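Local coordinates for RNA polymerase sigma factor SIGMA-28 (FliA) (Aquifex aeolicus, PDB 1RP3), which probably directs RNA polymerase to flagellar promoters as a sigma factor, and is held here in an inactive conformation by the anti-sigma factor FlgM, at residues A[184-189]-A[230-235]; A[81-85]-A[144-149]. All coordinates share one frame. Residue numbers count along the deposited sequence, not the author numbering.

Contact 1. Residues A[184-189]-A[230-235]; sequences AVSKLP and RLREML
Residues 184-189 descend from the last turn of helix 167-185 into a loop, and 230-235 are regular helix near the C-terminal end of helix 217-236. A type I beta turn from Val185 to Leu188 reverses the first segment, closed by Leu188 N to Val185 O (3.1 Å); just before it, Lys187 N bonds to Ala184 O (3.1 Å). Leu188 then turns extended (phi/psi -104/147), and Pro189 takes the N-cap position of helix 190-201. Register is set by the CA atoms of Ala184 and Met234, 5.7 Å apart, and of Leu188 and Arg230, 7.7 Å apart, so the segments run in opposite senses.

Apolar packing supplies most of the 395 Å² buried. The CB of Ala184 points at the helix and meets Met234 CB (3.7 Å), Leu235 CD2 (3.8 Å) and Leu231 CD2 (4.0 Å); a small residue permits this close backbone approach. Leu231, in an mt rotamer, also brings CD2 to 4.3 Å from both Val185 CG2 and Leu188 CD1.

Long polar side chains cover the margin through their aliphatic parts: Lys187 (mttt) lays CD 3.4 Å from CE of Met234 (mmm), and Arg230 CB lies 4.0 Å from Leu188 CD2. Pro189 CD sits at the edge of the Arg230 guanidinium, near its plane, 3.7 Å from Arg230 NE.

On the FlgM chain, Val79 packs on Val185 and Leu83 on Leu231. The arrangement is that of the helical, helix-turn-helix-class region 4 of sigma-70 factors, with helix 217-236 packing against the turn that leads into helix 190-201.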
# COMPACT_ATOMS: atom_id res chain seq x y z
N ALA A 184 8.99 -2.20 -18.05
CA ALA A 184 7.96 -3.19 -17.76
C ALA A 184 6.55 -2.66 -18.00
O ALA A 184 5.72 -3.33 -18.59
CB ALA A 184 8.11 -3.67 -16.33
N VAL A 185 6.30 -1.43 -17.56
CA VAL A 185 5.00 -0.79 -17.71
C VAL A 185 4.57 -0.71 -19.17
O VAL A 185 3.42 -0.98 -19.51
CB VAL A 185 4.99 0.61 -17.07
CG1 VAL A 185 3.72 1.36 -17.44
CG2 VAL A 185 5.10 0.48 -15.55
N SER A 186 5.51 -0.37 -20.04
CA SER A 186 5.24 -0.24 -21.47
C SER A 186 4.71 -1.52 -22.11
O SER A 186 4.06 -1.46 -23.15
CB SER A 186 6.51 0.19 -22.21
OG SER A 186 7.51 -0.79 -22.06
N LYS A 187 4.97 -2.66 -21.49
CA LYS A 187 4.52 -3.94 -22.02
C LYS A 187 3.19 -4.46 -21.47
O LYS A 187 2.92 -5.67 -21.50
CB LYS A 187 5.63 -4.98 -21.89
CG LYS A 187 6.86 -4.61 -22.70
CD LYS A 187 7.95 -5.66 -22.60
CE LYS A 187 9.20 -5.20 -23.34
NZ LYS A 187 10.33 -6.17 -23.20
N LEU A 188 2.36 -3.54 -20.99
CA LEU A 188 1.05 -3.87 -20.46
C LEU A 188 -0.01 -3.51 -21.48
O LEU A 188 0.16 -2.57 -22.26
CB LEU A 188 0.77 -3.07 -19.18
CG LEU A 188 1.56 -3.32 -17.91
CD1 LEU A 188 1.24 -2.24 -16.89
CD2 LEU A 188 1.25 -4.70 -17.36
N PRO A 189 -1.11 -4.28 -21.53
CA PRO A 189 -2.21 -4.02 -22.47
C PRO A 189 -2.90 -2.73 -22.05
O PRO A 189 -2.94 -2.40 -20.86
CB PRO A 189 -3.12 -5.23 -22.25
CG PRO A 189 -2.16 -6.31 -21.91
CD PRO A 189 -1.26 -5.61 -20.92
N ARG A 230 2.12 -9.66 -14.32
CA ARG A 230 3.04 -9.34 -15.41
C ARG A 230 4.24 -8.59 -14.87
O ARG A 230 5.38 -9.05 -14.99
CB ARG A 230 2.37 -8.49 -16.49
CG ARG A 230 1.34 -9.20 -17.34
CD ARG A 230 1.22 -8.51 -18.70
NE ARG A 230 -0.06 -8.76 -19.36
CZ ARG A 230 -0.53 -9.96 -19.71
NH1 ARG A 230 0.18 -11.05 -19.47
NH2 ARG A 230 -1.72 -10.06 -20.28
N LEU A 231 3.98 -7.46 -14.21
CA LEU A 231 5.03 -6.62 -13.66
C LEU A 231 6.05 -7.39 -12.83
O LEU A 231 7.25 -7.16 -12.97
CB LEU A 231 4.44 -5.47 -12.84
CG LEU A 231 3.61 -4.45 -13.64
CD1 LEU A 231 2.82 -3.54 -12.71
CD2 LEU A 231 4.52 -3.64 -14.53
N ARG A 232 5.59 -8.31 -11.99
CA ARG A 232 6.52 -9.08 -11.17
C ARG A 232 7.49 -9.90 -12.03
O ARG A 232 8.69 -9.88 -11.79
CB ARG A 232 5.79 -10.02 -10.21
CG ARG A 232 6.73 -10.75 -9.26
CD ARG A 232 6.10 -11.98 -8.63
NE ARG A 232 5.57 -12.90 -9.64
CZ ARG A 232 6.31 -13.63 -10.48
NH1 ARG A 232 7.64 -13.56 -10.45
NH2 ARG A 232 5.72 -14.43 -11.36
N GLU A 233 6.96 -10.61 -13.02
CA GLU A 233 7.78 -11.43 -13.91
C GLU A 233 8.73 -10.56 -14.71
O GLU A 233 9.92 -10.84 -14.80
CB GLU A 233 6.90 -12.25 -14.85
N MET A 234 8.21 -9.46 -15.25
CA MET A 234 8.99 -8.50 -16.03
C MET A 234 10.18 -7.95 -15.24
O MET A 234 11.29 -7.89 -15.75
CB MET A 234 8.11 -7.32 -16.45
CG MET A 234 6.92 -7.65 -17.31
SD MET A 234 7.40 -8.17 -18.94
CE MET A 234 8.42 -6.76 -19.43
N LEU A 235 9.92 -7.50 -14.01
CA LEU A 235 10.96 -6.92 -13.17
C LEU A 235 11.91 -7.95 -12.58
O LEU A 235 13.04 -7.61 -12.22
CB LEU A 235 10.34 -6.06 -12.07
CG LEU A 235 9.56 -4.83 -12.55
CD1 LEU A 235 8.97 -4.11 -11.35
CD2 LEU A 235 10.45 -3.90 -13.33

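Contact 2. Residues A[81-85]-A[144-149]; sequences YDYLR and ILSLEE
The axes of the helical segments 81-85 and 144-149 cross at -132° and approach to 11.0 Å; the nearest CA atoms are those of Arg85 and Leu145, 6.9 Å apart. Arg85 extends from its backbone (chi1 and chi2 t), then bends at chi3 (m), bringing NH2 to Glu148 OE1 (2.6 Å, salt bridge) and to the helix carbonyl Leu145 O (2.9 Å, hydrogen bond). Its guanidinium is sandwiched between Leu145 CD2 and Glu149 CG, on opposite faces; Glu149 OE2, 3.4 Å from Arg85 NE but well out of plane, contributes charge alone. This salt-bridge network joins sigma-70 region 2 to region 3, and Arg152 extends it by pairing with Glu148 and Asp82. Tyr81 (chi1 m, chi2 -71°) presents a ring face to Glu148 CG, a CH-pi contact 3.8 Å from the centroid and 13° off the normal, which the t, m rotamer of Glu148 permits. Leu145 (mt) places CD2 at the ring edge, 3.9 Å from Tyr81 CD1. Ile144 CG2 lies 4.1 Å from Tyr81 CE1.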
# COMPACT_ATOMS: atom_id res chain seq x y z
N TYR A 81 4.45 -4.41 5.62
CA TYR A 81 4.44 -5.55 4.69
C TYR A 81 5.02 -6.79 5.37
O TYR A 81 4.61 -7.92 5.07
CB TYR A 81 5.19 -5.21 3.40
CG TYR A 81 4.39 -4.33 2.47
CD1 TYR A 81 3.27 -4.84 1.80
CD2 TYR A 81 4.71 -3.00 2.29
CE1 TYR A 81 2.50 -4.03 0.98
CE2 TYR A 81 3.95 -2.18 1.48
CZ TYR A 81 2.85 -2.70 0.82
OH TYR A 81 2.11 -1.91 -0.01
N ASP A 82 5.94 -6.59 6.32
CA ASP A 82 6.52 -7.71 7.07
C ASP A 82 5.41 -8.42 7.81
O ASP A 82 5.39 -9.66 7.87
CB ASP A 82 7.54 -7.23 8.11
CG ASP A 82 8.94 -7.02 7.54
OD1 ASP A 82 9.23 -7.53 6.44
OD2 ASP A 82 9.75 -6.33 8.21
N TYR A 83 4.51 -7.64 8.40
CA TYR A 83 3.40 -8.20 9.15
C TYR A 83 2.35 -8.81 8.21
O TYR A 83 1.85 -9.90 8.47
CB TYR A 83 2.77 -7.15 10.07
CG TYR A 83 1.35 -7.46 10.46
CD1 TYR A 83 1.05 -8.51 11.33
CD2 TYR A 83 0.29 -6.72 9.95
CE1 TYR A 83 -0.26 -8.82 11.68
CE2 TYR A 83 -1.02 -7.01 10.30
CZ TYR A 83 -1.29 -8.06 11.16
OH TYR A 83 -2.59 -8.37 11.49
N LEU A 84 2.00 -8.10 7.15
CA LEU A 84 1.00 -8.61 6.23
C LEU A 84 1.45 -9.90 5.55
O LEU A 84 0.64 -10.79 5.30
CB LEU A 84 0.63 -7.54 5.19
CG LEU A 84 -0.13 -6.34 5.76
CD1 LEU A 84 -0.15 -5.21 4.75
CD2 LEU A 84 -1.53 -6.76 6.16
N ARG A 85 2.75 -10.02 5.30
CA ARG A 85 3.30 -11.20 4.67
C ARG A 85 3.31 -12.41 5.62
O ARG A 85 3.34 -13.55 5.17
CB ARG A 85 4.71 -10.91 4.16
CG ARG A 85 5.36 -12.06 3.40
CD ARG A 85 6.63 -11.60 2.71
NE ARG A 85 6.35 -10.82 1.51
CZ ARG A 85 6.65 -9.52 1.37
NH1 ARG A 85 7.24 -8.86 2.36
NH2 ARG A 85 6.39 -8.90 0.22
N ILE A 144 0.21 -8.05 -4.74
CA ILE A 144 0.84 -6.82 -4.27
C ILE A 144 2.06 -7.22 -3.46
O ILE A 144 3.13 -6.65 -3.62
CB ILE A 144 -0.14 -5.97 -3.44
CG1 ILE A 144 -1.05 -5.20 -4.39
CG2 ILE A 144 0.61 -4.99 -2.51
CD1 ILE A 144 -2.23 -4.58 -3.72
N LEU A 145 1.89 -8.23 -2.62
CA LEU A 145 2.98 -8.72 -1.78
C LEU A 145 4.15 -9.20 -2.63
O LEU A 145 5.30 -8.81 -2.42
CB LEU A 145 2.50 -9.85 -0.88
CG LEU A 145 1.71 -9.40 0.35
CD1 LEU A 145 1.12 -10.60 1.03
CD2 LEU A 145 2.62 -8.62 1.31
N SER A 146 3.84 -10.08 -3.58
CA SER A 146 4.86 -10.61 -4.48
C SER A 146 5.60 -9.49 -5.20
O SER A 146 6.82 -9.53 -5.34
CB SER A 146 4.24 -11.57 -5.50
OG SER A 146 3.79 -12.73 -4.84
N LEU A 147 4.87 -8.48 -5.66
CA LEU A 147 5.52 -7.37 -6.34
C LEU A 147 6.35 -6.54 -5.36
O LEU A 147 7.37 -5.98 -5.74
CB LEU A 147 4.49 -6.49 -7.04
CG LEU A 147 5.10 -5.37 -7.88
CD1 LEU A 147 6.17 -5.94 -8.81
CD2 LEU A 147 4.00 -4.66 -8.67
N GLU A 148 5.92 -6.48 -4.10
CA GLU A 148 6.63 -5.73 -3.07
C GLU A 148 8.00 -6.38 -2.81
O GLU A 148 8.98 -5.68 -2.59
CB GLU A 148 5.81 -5.67 -1.77
CG GLU A 148 6.33 -4.68 -0.71
CD GLU A 148 7.38 -5.28 0.23
OE1 GLU A 148 7.38 -6.51 0.44
OE2 GLU A 148 8.18 -4.52 0.79
N GLU A 149 8.04 -7.71 -2.84
CA GLU A 149 9.29 -8.45 -2.64
C GLU A 149 10.35 -7.99 -3.63
O GLU A 149 11.52 -7.86 -3.28
CB GLU A 149 9.06 -9.95 -2.81
CG GLU A 149 8.63 -10.67 -1.55
CD GLU A 149 8.40 -12.15 -1.77
OE1 GLU A 149 8.83 -12.67 -2.82
OE2 GLU A 149 7.78 -12.79 -0.89

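In the fold
Both segments of contact 2 precede both segments of contact 1 in the chain, and the contact centres lie about 18 Å apart. Contact 2 lies about 7 Å from the chain centre and joins region 2 to region 3; contact 1, about 16 Å out, lies within region 4. Helices 129-158 and 217-236 touch between them: Arg232 CD lies 3.7 Å from Ser146 CB, and Leu231 CB 4.3 Å from Leu147 CD2. Region 4 thus packs onto the same helix that region 2 engages, and FlgM reaches both sites, Phe87 of FlgM touching Glu148 and Asp76 of FlgM packing on Ser186. This continuous packing is consistent with the compact, inactive conformation of the complex.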